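Local atomic coordinates of type III chaperone protein ShcA (Pseudomonas syringae pv. tomato, PDB entry 4G6T), a protein that probably acts as a CesT-family secretion chaperone, binding a type III effector protein and keeping it ready for export. Residues S5-F8 with Y9-L12; D65-Q68 with Q69-L72; L106-P109 with T110-E114; A116-L119 with E120-G124. All coordinates share one frame; numbering follows the deposited sequence.

Interaction 1 (S5-F8 with Y9-L12); sequences SNLF and YKTL
The start of helix 8-19 takes shape where Leu7 and Phe8 turn their carbonyls toward Thr11 and Leu12. Thr11 N donates to Leu7 O at 3.1 Å with an N-H...O angle of 170°. Leu12 N reaches Phe8 O at 3.0 Å. One residue earlier the direct helical bond gives way to water. A water donates to Asn6 O at 2.6 Å and accepts from Lys10 N at 2.9 Å, so it sits in the place of the i to i+4 bond. This inserted water marks the step from the 3-10 segment 5-6 into the regular alpha-helix.

Tyr9 folds back along that step. Its CG stands beside the backbone N (chi1 -56°), which brings the ring edge to Asn6 O, with CD2 3.4 Å away near the ring plane. A second water lies in the ring plane, accepts from Tyr9 OH at 2.7 Å and donates to Asn6 OD1 at 3.0 Å. The buried phenol and the buried amide are thus tied together without touching directly. On another side of the turn Leu7 and Lys10 run alongside each other in the same direction, Leu7 CD2 lying 4.0 Å from Lys10 CD. The amine beyond forms a salt bridge with Asp14. Arg103 packs beside Asn6, Phe8 and Tyr9, and a chain of another protein packs on Asn6, Leu7 and the Lys10 side chain.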
ATOM      1  N   SER A   5      -8.221  -7.096 -18.239  1.00 22.37           N
ATOM      2  CA  SER A   5      -6.914  -6.479 -18.142  1.00 23.27           C
ATOM      3  C   SER A   5      -6.654  -5.859 -16.790  1.00 22.29           C
ATOM      4  O   SER A   5      -5.494  -5.733 -16.416  1.00 22.36           O
ATOM      5  CB  SER A   5      -6.709  -5.425 -19.256  1.00 25.08           C
ATOM      6  OG  SER A   5      -7.559  -4.308 -19.131  1.00 27.67           O
ATOM      7  N   ASN A   6      -7.731  -5.540 -16.097  1.00 20.87           N
ATOM      8  CA  ASN A   6      -7.624  -4.976 -14.738  1.00 20.50           C
ATOM      9  C   ASN A   6      -7.090  -6.011 -13.734  1.00 21.21           C
ATOM     10  O   ASN A   6      -6.730  -5.628 -12.597  1.00 22.69           O
ATOM     11  CB  ASN A   6      -8.880  -4.338 -14.262  1.00 21.56           C
ATOM     12  CG  ASN A   6      -9.126  -2.991 -14.923  1.00 22.40           C
ATOM     13  OD1 ASN A   6      -8.135  -2.322 -15.299  1.00 26.29           O
ATOM     14  ND2 ASN A   6     -10.373  -2.591 -15.049  1.00 24.30           N
ATOM     15  N   LEU A   7      -6.989  -7.291 -14.111  1.00 20.54           N
ATOM     16  CA  LEU A   7      -6.334  -8.264 -13.219  1.00 21.70           C
ATOM     17  C   LEU A   7      -4.816  -8.199 -13.246  1.00 21.67           C
ATOM     18  O   LEU A   7      -4.157  -8.951 -12.594  1.00 23.00           O
ATOM     19  CB  LEU A   7      -6.814  -9.691 -13.487  1.00 22.26           C
ATOM     20  CG  LEU A   7      -8.186 -10.030 -12.976  1.00 24.95           C
ATOM     21  CD1 LEU A   7      -8.735 -11.199 -13.774  1.00 26.54           C
ATOM     22  CD2 LEU A   7      -8.097 -10.244 -11.460  1.00 27.71           C
ATOM     23  N   PHE A   8      -4.228  -7.323 -14.075  1.00 22.54           N
ATOM     24  CA  PHE A   8      -2.787  -7.121 -14.131  1.00 22.72           C
ATOM     25  C   PHE A   8      -2.151  -6.885 -12.741  1.00 20.68           C
ATOM     26  O   PHE A   8      -1.096  -7.383 -12.460  1.00 21.04           O
ATOM     27  CB  PHE A   8      -2.519  -5.904 -15.014  1.00 22.71           C
ATOM     28  CG  PHE A   8      -1.077  -5.651 -15.315  1.00 23.91           C
ATOM     29  CD1 PHE A   8      -0.484  -6.283 -16.393  1.00 27.83           C
ATOM     30  CD2 PHE A   8      -0.313  -4.830 -14.508  1.00 28.58           C
ATOM     31  CE1 PHE A   8       0.861  -6.053 -16.719  1.00 27.90           C
ATOM     32  CE2 PHE A   8       1.044  -4.610 -14.800  1.00 28.00           C
ATOM     33  CZ  PHE A   8       1.622  -5.233 -15.900  1.00 28.62           C
ATOM     34  N   TYR A   9      -2.843  -6.076 -11.933  1.00 21.02           N
ATOM     35  CA  TYR A   9      -2.375  -5.705 -10.593  1.00 21.60           C
ATOM     36  C   TYR A   9      -2.278  -6.938  -9.680  1.00 20.60           C
ATOM     37  O   TYR A   9      -1.261  -7.144  -9.035  1.00 20.19           O
ATOM     38  CB  TYR A   9      -3.277  -4.644  -9.968  1.00 21.26           C
ATOM     39  CG  TYR A   9      -3.404  -3.399 -10.867  1.00 22.05           C
ATOM     40  CD1 TYR A   9      -2.358  -2.480 -10.980  1.00 22.96           C
ATOM     41  CD2 TYR A   9      -4.507  -3.243 -11.686  1.00 23.22           C
ATOM     42  CE1 TYR A   9      -2.471  -1.417 -11.874  1.00 24.13           C
ATOM     43  CE2 TYR A   9      -4.616  -2.200 -12.569  1.00 24.31           C
ATOM     44  CZ  TYR A   9      -3.582  -1.309 -12.662  1.00 24.45           C
ATOM     45  OH  TYR A   9      -3.754  -0.236 -13.575  1.00 26.87           O
ATOM     46  N   LYS A  10      -3.323  -7.760  -9.726  1.00 22.43           N
ATOM     47  CA  LYS A  10      -3.308  -9.017  -8.958  1.00 22.76           C
ATOM     48  C   LYS A  10      -2.181  -9.904  -9.416  1.00 21.03           C
ATOM     49  O   LYS A  10      -1.456 -10.525  -8.624  1.00 21.74           O
ATOM     50  CB  LYS A  10      -4.626  -9.742  -9.129  1.00 25.91           C
ATOM     51  CG  LYS A  10      -4.575 -11.111  -8.491  1.00 29.25           C
ATOM     52  CD  LYS A  10      -5.822 -11.939  -8.700  1.00 31.72           C
ATOM     53  CE  LYS A  10      -5.744 -13.247  -7.915  1.00 32.73           C
ATOM     54  NZ  LYS A  10      -4.703 -14.189  -8.362  1.00 31.29           N
ATOM     55  N   THR A  11      -2.008 -10.066 -10.721  1.00 21.02           N
ATOM     56  CA  THR A  11      -0.928 -10.883 -11.217  1.00 22.56           C
ATOM     57  C   THR A  11       0.446 -10.444 -10.706  1.00 22.06           C
ATOM     58  O   THR A  11       1.325 -11.235 -10.345  1.00 23.27           O
ATOM     59  CB  THR A  11      -0.967 -10.959 -12.762  1.00 24.27           C
ATOM     60  OG1 THR A  11      -2.297 -11.358 -13.107  1.00 27.33           O
ATOM     61  CG2 THR A  11       0.084 -11.921 -13.270  1.00 23.66           C
ATOM     62  N   LEU A  12       0.633  -9.123 -10.691  1.00 21.62           N
ATOM     63  CA  LEU A  12       1.862  -8.553 -10.179  1.00 22.07           C
ATOM     64  C   LEU A  12       2.003  -8.888  -8.696  1.00 21.13           C
ATOM     65  O   LEU A  12       3.096  -9.246  -8.251  1.00 22.59           O
ATOM     66  CB  LEU A  12       1.880  -7.033 -10.369  1.00 21.58           C
ATOM     67  CG  LEU A  12       3.047  -6.308  -9.702  1.00 23.53           C
ATOM     68  CD1 LEU A  12       4.349  -6.717 -10.297  1.00 25.23           C
ATOM     69  CD2 LEU A  12       2.754  -4.810  -9.845  1.00 24.68           C
TER
HETATM   70  O   HOH W   1      -5.985  -6.715 -10.329  1.00 25.35           O
HETATM   71  O   HOH W   2      -6.151  -0.171 -14.915  1.00 27.35           O

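Interaction 2 (D65-Q68 with Q69-L72); sequences DIPQ and QCLL
The flat peptide group of Pro67 receives Cys70 N from above the carbonyl plane, 57° out of it and not along a lone pair, at 2.9 Å from Pro67 O. The pyrrolidine ring of Pro67 has the sulfur of Cys70 over one face, displaced toward the CG and CD side, with SG 3.5 Å from Pro67 CD and 3.6 Å from Pro67 CG. This sulfur belongs to one of two modelled conformers, so the ring contact describes that conformer alone. Here Cys70 SG lies beside its own backbone N (chi1 -62°), a rotation that swings it back toward the proline instead of onward along the helix.

Pro67 is the N-cap residue of helix 68-74. Besides the bond from Cys70, its carbonyl oxygen receives a weak one from Leu71 N at 3.4 Å. The regular helical pattern sets in with the next carbonyl: Leu72 N donates to Gln68 O at 2.9 Å, nearly straight at 162°. Ile66, just ahead of the cap, turns its CG2 methyl to the helix, 3.8 Å from Cys70 CB and 4.2 Å from Leu71 CG.

Proline has no side-chain acceptor with which to cap a helix. The polar link between this cap and the first turn therefore runs through the backbone, with one carbonyl serving two amides, while Ile66 adds apolar packing against the same turn, joined less certainly by the proline ring in the conformer described.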
ATOM      1  N   ASP A  65       5.250  18.610  16.788  1.00 41.92           N
ATOM      2  CA  ASP A  65       5.737  19.995  16.705  1.00 47.40           C
ATOM      3  C   ASP A  65       6.663  20.247  15.502  1.00 46.24           C
ATOM      4  O   ASP A  65       7.380  21.271  15.471  1.00 41.04           O
ATOM      5  CB  ASP A  65       6.510  20.351  17.989  1.00 51.09           C
ATOM      6  CG  ASP A  65       5.648  20.290  19.259  1.00 52.40           C
ATOM      7  OD1 ASP A  65       4.456  20.689  19.231  1.00 53.96           O
ATOM      8  OD2 ASP A  65       6.198  19.867  20.300  1.00 51.71           O
ATOM      9  N   ILE A  66       6.704  19.316  14.534  1.00 40.29           N
ATOM     10  CA  ILE A  66       7.391  19.593  13.274  1.00 41.18           C
ATOM     11  C   ILE A  66       6.612  20.745  12.672  1.00 33.28           C
ATOM     12  O   ILE A  66       5.405  20.679  12.626  1.00 36.47           O
ATOM     13  CB  ILE A  66       7.385  18.404  12.295  1.00 42.81           C
ATOM     14  CG1 ILE A  66       8.328  17.317  12.772  1.00 46.84           C
ATOM     15  CG2 ILE A  66       7.923  18.831  10.941  1.00 45.72           C
ATOM     16  CD1 ILE A  66       9.766  17.553  12.359  1.00 49.36           C
ATOM     17  N   PRO A  67       7.311  21.813  12.270  1.00 36.09           N
ATOM     18  CA  PRO A  67       6.596  22.957  11.704  1.00 37.02           C
ATOM     19  C   PRO A  67       5.893  22.534  10.410  1.00 33.78           C
ATOM     20  O   PRO A  67       6.481  21.761   9.648  1.00 34.94           O
ATOM     21  CB  PRO A  67       7.706  23.958  11.379  1.00 38.37           C
ATOM     22  CG  PRO A  67       8.889  23.532  12.150  1.00 40.53           C
ATOM     23  CD  PRO A  67       8.754  22.045  12.345  1.00 38.11           C
ATOM     24  N   GLN A  68       4.681  23.038  10.205  1.00 34.46           N
ATOM     25  CA  GLN A  68       3.913  22.748   8.974  1.00 34.68           C
ATOM     26  C   GLN A  68       4.696  23.199   7.743  1.00 31.99           C
ATOM     27  O   GLN A  68       4.627  22.513   6.691  1.00 29.39           O
ATOM     28  CB  GLN A  68       2.507  23.321   8.990  1.00 35.92           C
ATOM     29  CG  GLN A  68       1.479  22.612   9.861  1.00 37.41           C
ATOM     30  CD  GLN A  68       0.304  23.537  10.167  1.00 38.83           C
ATOM     31  OE1 GLN A  68       0.490  24.602  10.739  1.00 50.47           O
ATOM     32  NE2 GLN A  68      -0.884  23.149   9.785  1.00 37.71           N
ATOM     33  N   GLN A  69       5.483  24.271   7.838  1.00 32.75           N
ATOM     34  CA  GLN A  69       6.404  24.643   6.734  1.00 35.75           C
ATOM     35  C   GLN A  69       7.380  23.553   6.294  1.00 33.00           C
ATOM     36  O   GLN A  69       7.715  23.446   5.106  1.00 29.64           O
ATOM     37  CB  GLN A  69       7.212  25.919   7.069  1.00 42.67           C
ATOM     38  CG  GLN A  69       6.319  27.095   7.427  1.00 50.19           C
ATOM     39  CD  GLN A  69       7.005  28.460   7.375  1.00 58.32           C
ATOM     40  OE1 GLN A  69       7.816  28.738   6.480  1.00 62.33           O
ATOM     41  NE2 GLN A  69       6.642  29.336   8.320  1.00 60.85           N
ATOM     42  N   CYS A  70       7.848  22.733   7.242  0.60 28.07           N
ATOM     43  CA  CYS A  70       8.742  21.632   6.929  0.60 30.12           C
ATOM     44  C   CYS A  70       7.995  20.540   6.157  0.60 24.78           C
ATOM     45  O   CYS A  70       8.532  19.978   5.175  0.60 27.14           O
ATOM     46  CB  CYS A  70       9.298  21.009   8.207  0.60 29.82           C
ATOM     47  SG  CYS A  70      10.276  22.173   9.177  0.60 39.29           S
ATOM     48  N   LEU A  71       6.772  20.268   6.578  1.00 26.18           N
ATOM     49  CA  LEU A  71       5.967  19.235   5.910  1.00 24.05           C
ATOM     50  C   LEU A  71       5.653  19.722   4.488  1.00 24.14           C
ATOM     51  O   LEU A  71       5.761  18.950   3.512  1.00 22.84           O
ATOM     52  CB  LEU A  71       4.706  18.938   6.667  1.00 25.71           C
ATOM     53  CG  LEU A  71       4.935  18.205   8.027  1.00 27.32           C
ATOM     54  CD1 LEU A  71       3.648  18.156   8.790  1.00 28.59           C
ATOM     55  CD2 LEU A  71       5.537  16.823   7.810  1.00 31.95           C
ATOM     56  N   LEU A  72       5.333  21.023   4.365  1.00 23.22           N
ATOM     57  CA  LEU A  72       5.061  21.575   3.001  1.00 23.28           C
ATOM     58  C   LEU A  72       6.284  21.554   2.098  1.00 23.00           C
ATOM     59  O   LEU A  72       6.128  21.405   0.866  1.00 23.24           O
ATOM     60  CB  LEU A  72       4.440  22.973   3.089  1.00 22.23           C
ATOM     61  CG  LEU A  72       2.974  22.987   3.437  1.00 23.37           C
ATOM     62  CD1 LEU A  72       2.478  24.302   4.080  1.00 27.78           C
ATOM     63  CD2 LEU A  72       2.095  22.573   2.270  1.00 24.63           C
TER

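Interaction 3 (L106-P109 with T110-E114); sequences LSVP and TLKRE
Ser107 is the N-cap of helix 108-127, the long C-terminal helix, and its hydroxyl caps the amide of Thr110. The capping bond runs from Thr110 N to Ser107 OG, 3.1 Å long with an N-H...O angle of 160°. The torsion explains it: chi1 of 71° sets the hydroxyl between the backbone N and the carbonyl carbon, facing the first turn. Thr110 OG1 also stands 3.1 Å from Ser107 OG.

Backbone bonds follow in regular i to i+4 order. Leu111 N donates to Ser107 O, Lys112 N to Val108 O and Arg113 N to Pro109 O, each at 2.9 Å. Pro109 lies within the first turn, where its lack of an N-H costs the helix no internal bond.

Apolar packing across the turn comes from Val108 and the aliphatic chain of Lys112, which meet at a slant with Val108 CG1 3.8 Å from Lys112 CE. The extended lysine carries its amine on to Ser19 OG, at the end of helix 8-19. Leu111 packs on Leu54 and Leu56 of strand 53-59, while Val108 touches Leu12 and Asp15 of helix 8-19, so the beginning of this helix is wedged between the sheet and the N-terminal helix.

A further polar contact follows the helix surface. Arg113 bends at chi3 and curls back, which brings its NH2 to within 3.1 Å of Thr110 OG1 in a weak hydrogen bond, bent to 131°.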
ATOM      1  N   LEU A 106       5.057  -0.855 -14.043  1.00 22.85           N
ATOM      2  CA  LEU A 106       5.038  -1.820 -12.964  1.00 24.72           C
ATOM      3  C   LEU A 106       5.835  -3.050 -13.307  1.00 26.32           C
ATOM      4  O   LEU A 106       5.831  -3.553 -14.463  1.00 27.63           O
ATOM      5  CB  LEU A 106       3.625  -2.255 -12.623  1.00 24.70           C
ATOM      6  CG  LEU A 106       2.718  -1.285 -11.902  1.00 26.51           C
ATOM      7  CD1 LEU A 106       1.240  -1.706 -11.903  1.00 31.43           C
ATOM      8  CD2 LEU A 106       3.284  -1.204 -10.473  1.00 27.78           C
ATOM      9  N   SER A 107       6.539  -3.522 -12.320  1.00 24.74           N
ATOM     10  CA  SER A 107       7.267  -4.771 -12.336  1.00 23.39           C
ATOM     11  C   SER A 107       7.571  -5.141 -10.931  1.00 23.82           C
ATOM     12  O   SER A 107       7.470  -4.299 -10.032  1.00 23.40           O
ATOM     13  CB  SER A 107       8.604  -4.661 -13.087  1.00 23.79           C
ATOM     14  OG  SER A 107       9.600  -3.872 -12.368  1.00 26.19           O
ATOM     15  N   VAL A 108       7.976  -6.376 -10.684  1.00 24.05           N
ATOM     16  CA  VAL A 108       8.262  -6.777  -9.326  1.00 22.88           C
ATOM     17  C   VAL A 108       9.459  -5.987  -8.758  1.00 23.63           C
ATOM     18  O   VAL A 108       9.338  -5.428  -7.641  1.00 23.78           O
ATOM     19  CB  VAL A 108       8.413  -8.317  -9.188  1.00 24.87           C
ATOM     20  CG1 VAL A 108       8.949  -8.676  -7.826  1.00 24.14           C
ATOM     21  CG2 VAL A 108       7.044  -8.955  -9.383  1.00 27.18           C
ATOM     22  N   PRO A 109      10.573  -5.840  -9.495  1.00 24.99           N
ATOM     23  CA  PRO A 109      11.689  -5.025  -8.914  1.00 23.44           C
ATOM     24  C   PRO A 109      11.300  -3.563  -8.683  1.00 24.05           C
ATOM     25  O   PRO A 109      11.748  -2.998  -7.668  1.00 24.54           O
ATOM     26  CB  PRO A 109      12.801  -5.121  -9.941  1.00 26.69           C
ATOM     27  CG  PRO A 109      12.487  -6.394 -10.718  1.00 29.79           C
ATOM     28  CD  PRO A 109      10.993  -6.480 -10.765  1.00 28.16           C
ATOM     29  N   THR A 110      10.523  -2.973  -9.579  1.00 23.57           N
ATOM     30  CA  THR A 110      10.063  -1.558  -9.395  1.00 22.95           C
ATOM     31  C   THR A 110       9.193  -1.440  -8.186  1.00 22.52           C
ATOM     32  O   THR A 110       9.350  -0.507  -7.379  1.00 23.71           O
ATOM     33  CB  THR A 110       9.380  -0.991 -10.648  1.00 25.37           C
ATOM     34  OG1 THR A 110      10.383  -0.922 -11.670  1.00 26.43           O
ATOM     35  CG2 THR A 110       8.843   0.385 -10.396  1.00 24.30           C
ATOM     36  N   LEU A 111       8.245  -2.345  -8.000  1.00 20.63           N
ATOM     37  CA  LEU A 111       7.428  -2.309  -6.835  1.00 19.40           C
ATOM     38  C   LEU A 111       8.280  -2.420  -5.560  1.00 20.89           C
ATOM     39  O   LEU A 111       8.028  -1.731  -4.551  1.00 19.98           O
ATOM     40  CB  LEU A 111       6.326  -3.394  -6.896  1.00 21.51           C
ATOM     41  CG  LEU A 111       5.399  -3.540  -5.697  1.00 21.32           C
ATOM     42  CD1 LEU A 111       4.624  -2.279  -5.343  1.00 21.10           C
ATOM     43  CD2 LEU A 111       4.377  -4.649  -5.935  1.00 24.38           C
ATOM     44  N   LYS A 112       9.218  -3.363  -5.544  1.00 22.46           N
ATOM     45  CA  LYS A 112      10.133  -3.539  -4.382  1.00 21.63           C
ATOM     46  C   LYS A 112      10.885  -2.244  -4.093  1.00 22.05           C
ATOM     47  O   LYS A 112      10.874  -1.780  -2.928  1.00 21.21           O
ATOM     48  CB  LYS A 112      11.125  -4.677  -4.613  1.00 25.69           C
ATOM     49  CG  LYS A 112      10.487  -6.051  -4.589  1.00 28.09           C
ATOM     50  CD  LYS A 112      11.556  -7.106  -4.778  1.00 30.25           C
ATOM     51  CE  LYS A 112      10.911  -8.463  -4.612  1.00 34.79           C
ATOM     52  NZ  LYS A 112      12.012  -9.434  -4.565  1.00 33.53           N
ATOM     53  N   ARG A 113      11.481  -1.667  -5.121  1.00 22.79           N
ATOM     54  CA  ARG A 113      12.285  -0.441  -4.976  1.00 22.87           C
ATOM     55  C   ARG A 113      11.424   0.714  -4.465  1.00 21.27           C
ATOM     56  O   ARG A 113      11.824   1.483  -3.524  1.00 21.56           O
ATOM     57  CB  ARG A 113      12.906  -0.064  -6.305  1.00 27.35           C
ATOM     58  CG  ARG A 113      13.835   1.140  -6.244  1.00 33.52           C
ATOM     59  CD  ARG A 113      14.556   1.404  -7.557  1.00 37.16           C
ATOM     60  NE  ARG A 113      13.639   1.608  -8.687  1.00 41.81           N
ATOM     61  CZ  ARG A 113      13.362   0.697  -9.629  1.00 41.73           C
ATOM     62  NH1 ARG A 113      13.895  -0.534  -9.634  1.00 45.98           N
ATOM     63  NH2 ARG A 113      12.534   1.027 -10.586  1.00 41.46           N
ATOM     64  N   GLU A 114      10.249   0.892  -5.008  1.00 20.43           N
ATOM     65  CA  GLU A 114       9.398   1.951  -4.610  1.00 18.75           C
ATOM     66  C   GLU A 114       8.821   1.763  -3.205  1.00 20.32           C
ATOM     67  O   GLU A 114       8.659   2.735  -2.464  1.00 20.30           O
ATOM     68  CB  GLU A 114       8.272   2.227  -5.599  1.00 21.56           C
ATOM     69  CG  GLU A 114       8.823   2.665  -6.960  1.00 23.26           C
ATOM     70  CD  GLU A 114       9.295   4.099  -6.990  1.00 28.45           C
ATOM     71  OE1 GLU A 114       9.169   4.883  -5.997  1.00 29.86           O
ATOM     72  OE2 GLU A 114       9.850   4.437  -8.062  1.00 33.77           O
TER

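Interaction 4 (A116-L119 with E120-G124); sequences AGLL and EWMRG
Leu118 and Met122, one helical turn apart on helix 108-127, join backbone and side chain alike. Among the backbone bonds, Met122 N donates to Leu118 O at 2.9 Å. The same i to i+4 pattern links Glu120 N to Ala116 O, Trp121 N to Gly117 O and Arg123 N to Leu119 O, an unbroken alpha-helix through the whole segment.

Apolar contacts gather round the thioether. Met122 SD lies 3.8 Å from Leu118 CG, the two side chains running at an angle to each other, and 4.4 Å from Leu119 CD2. Met122 CG stands beside its own backbone N (chi1 -71°), which sends the chain back toward the preceding turn. Leu118 CD1 also reaches Trp121 CD1, at 4.3 Å.

The charged contact is a salt bridge between Glu120 and Arg123. Arg123 grips the carboxylate side-on: NE donates to Glu120 OE1 and NH2 to Glu120 OE2, both at 2.9 Å and both with an N-H...O angle of 167°. The carboxylate carbon lies in the guanidinium plane at its edge, and both oxygens are met on their syn sides, so the two bonds together fix how the groups are turned. Glu120 OE2 has another partner, an aromatic side chain of a chain of another protein, probably the bound effector.

Around the helix, Leu119 and Met122 pack on Phe41 of strand 41-48, Leu118, Trp121 and Met122 all touch Ala97 of strand 95-102, and Trp121 NE1 bonds to Gly85 O at strand 85-88.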
ATOM      1  N   ALA A 116      10.390   0.175  -0.745  1.00 20.05           N
ATOM      2  CA  ALA A 116      11.551   0.478   0.172  1.00 20.83           C
ATOM      3  C   ALA A 116      11.729   1.991   0.244  1.00 21.67           C
ATOM      4  O   ALA A 116      11.975   2.568   1.305  1.00 21.69           O
ATOM      5  CB  ALA A 116      12.780  -0.186  -0.261  1.00 22.54           C
ATOM      6  N   GLY A 117      11.592   2.657  -0.885  1.00 22.10           N
ATOM      7  CA  GLY A 117      11.711   4.136  -0.888  1.00 22.49           C
ATOM      8  C   GLY A 117      10.689   4.795  -0.012  1.00 22.50           C
ATOM      9  O   GLY A 117      10.973   5.798   0.718  1.00 22.34           O
ATOM     10  N   LEU A 118       9.460   4.353  -0.089  1.00 19.49           N
ATOM     11  CA  LEU A 118       8.420   4.895   0.681  1.00 18.70           C
ATOM     12  C   LEU A 118       8.689   4.667   2.149  1.00 19.01           C
ATOM     13  O   LEU A 118       8.401   5.529   2.959  1.00 18.95           O
ATOM     14  CB  LEU A 118       7.049   4.296   0.272  1.00 18.53           C
ATOM     15  CG  LEU A 118       5.830   4.759   0.979  1.00 20.03           C
ATOM     16  CD1 LEU A 118       5.674   6.234   0.730  1.00 25.17           C
ATOM     17  CD2 LEU A 118       4.596   3.973   0.636  1.00 24.54           C
ATOM     18  N   LEU A 119       9.098   3.438   2.485  1.00 19.18           N
ATOM     19  CA  LEU A 119       9.362   3.106   3.875  1.00 19.26           C
ATOM     20  C   LEU A 119      10.442   3.964   4.449  1.00 18.85           C
ATOM     21  O   LEU A 119      10.300   4.368   5.633  1.00 21.11           O
ATOM     22  CB  LEU A 119       9.698   1.601   4.008  1.00 21.31           C
ATOM     23  CG  LEU A 119       8.468   0.711   3.805  1.00 21.60           C
ATOM     24  CD1 LEU A 119       8.893  -0.726   3.405  1.00 23.26           C
ATOM     25  CD2 LEU A 119       7.456   0.694   4.924  1.00 23.85           C
ATOM     26  N   GLU A 120      11.518   4.156   3.716  1.00 19.54           N
ATOM     27  CA  GLU A 120      12.625   4.966   4.254  1.00 21.20           C
ATOM     28  C   GLU A 120      12.192   6.437   4.402  1.00 22.16           C
ATOM     29  O   GLU A 120      12.612   7.122   5.372  1.00 23.00           O
ATOM     30  CB  GLU A 120      13.872   4.764   3.511  1.00 24.18           C
ATOM     31  CG  GLU A 120      14.440   3.299   3.607  1.00 24.87           C
ATOM     32  CD  GLU A 120      14.392   2.702   5.039  1.00 27.06           C
ATOM     33  OE1 GLU A 120      15.033   3.275   5.942  1.00 26.39           O
ATOM     34  OE2 GLU A 120      13.657   1.734   5.315  1.00 27.98           O
ATOM     35  N   TRP A 121      11.355   6.942   3.506  1.00 19.46           N
ATOM     36  CA  TRP A 121      10.742   8.271   3.635  1.00 19.34           C
ATOM     37  C   TRP A 121       9.917   8.382   4.878  1.00 21.31           C
ATOM     38  O   TRP A 121      10.065   9.339   5.672  1.00 20.94           O
ATOM     39  CB  TRP A 121       9.904   8.520   2.350  1.00 18.58           C
ATOM     40  CG  TRP A 121       9.008   9.726   2.251  1.00 19.78           C
ATOM     41  CD1 TRP A 121       7.632   9.773   2.287  1.00 21.72           C
ATOM     42  CD2 TRP A 121       9.416  11.085   1.965  1.00 21.52           C
ATOM     43  NE1 TRP A 121       7.186  11.052   1.993  1.00 21.90           N
ATOM     44  CE2 TRP A 121       8.236  11.837   1.786  1.00 21.24           C
ATOM     45  CE3 TRP A 121      10.649  11.677   1.771  1.00 23.41           C
ATOM     46  CZ2 TRP A 121       8.294  13.222   1.487  1.00 19.05           C
ATOM     47  CZ3 TRP A 121      10.696  13.039   1.486  1.00 23.24           C
ATOM     48  CH2 TRP A 121       9.525  13.769   1.391  1.00 21.63           C
ATOM     49  N   MET A 122       9.060   7.392   5.149  1.00 19.61           N
ATOM     50  CA  MET A 122       8.269   7.293   6.376  1.00 20.48           C
ATOM     51  C   MET A 122       9.192   7.286   7.591  1.00 21.01           C
ATOM     52  O   MET A 122       8.923   7.979   8.562  1.00 20.05           O
ATOM     53  CB  MET A 122       7.408   6.039   6.299  1.00 19.14           C
ATOM     54  CG  MET A 122       6.280   6.205   5.278  1.00 19.80           C
ATOM     55  SD  MET A 122       5.517   4.662   4.788  1.00 20.95           S
ATOM     56  CE  MET A 122       4.691   4.222   6.371  1.00 22.24           C
ATOM     57  N   ARG A 123      10.247   6.520   7.514  1.00 20.49           N
ATOM     58  CA  ARG A 123      11.176   6.395   8.658  1.00 20.69           C
ATOM     59  C   ARG A 123      11.761   7.774   8.956  1.00 23.96           C
ATOM     60  O   ARG A 123      11.792   8.192  10.125  1.00 24.12           O
ATOM     61  CB  ARG A 123      12.254   5.377   8.381  1.00 21.88           C
ATOM     62  CG  ARG A 123      13.123   5.112   9.607  1.00 22.74           C
ATOM     63  CD  ARG A 123      14.281   4.175   9.351  1.00 23.36           C
ATOM     64  NE  ARG A 123      13.891   3.027   8.546  1.00 24.18           N
ATOM     65  CZ  ARG A 123      13.199   1.961   8.951  1.00 25.29           C
ATOM     66  NH1 ARG A 123      12.754   1.825  10.196  1.00 25.92           N
ATOM     67  NH2 ARG A 123      12.917   1.023   8.063  1.00 25.32           N
ATOM     68  N   GLY A 124      12.189   8.462   7.914  1.00 22.27           N
ATOM     69  CA  GLY A 124      12.829   9.797   8.105  1.00 23.23           C
ATOM     70  C   GLY A 124      11.879  10.743   8.754  1.00 25.59           C
ATOM     71  O   GLY A 124      12.249  11.503   9.706  1.00 26.17           O
TER

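In the fold
Along the chain the four local contacts come in numerical order, in series. Interactions 3 and 4 adjoin on helix 108-127, their centres 15 Å apart, and both press that helix against strands of the antiparallel sheet. Interaction 1, on helix 8-19, touches interaction 3: Leu12 CD1 packs 3.6 Å from Val108 CG2 at the start of helix 108-127, and Tyr9 CE1 3.7 Å from Leu106 CD1 in the loop leading into it. Interaction 2 lies far from interaction 1, centres about 38 Å apart, but comes within about 7 Å of interaction 4 at the nearest atoms, without touching it. A chain of another protein reaches interactions 1, 3 and 4 but not 2, consistent with partner binding along the two terminal helices.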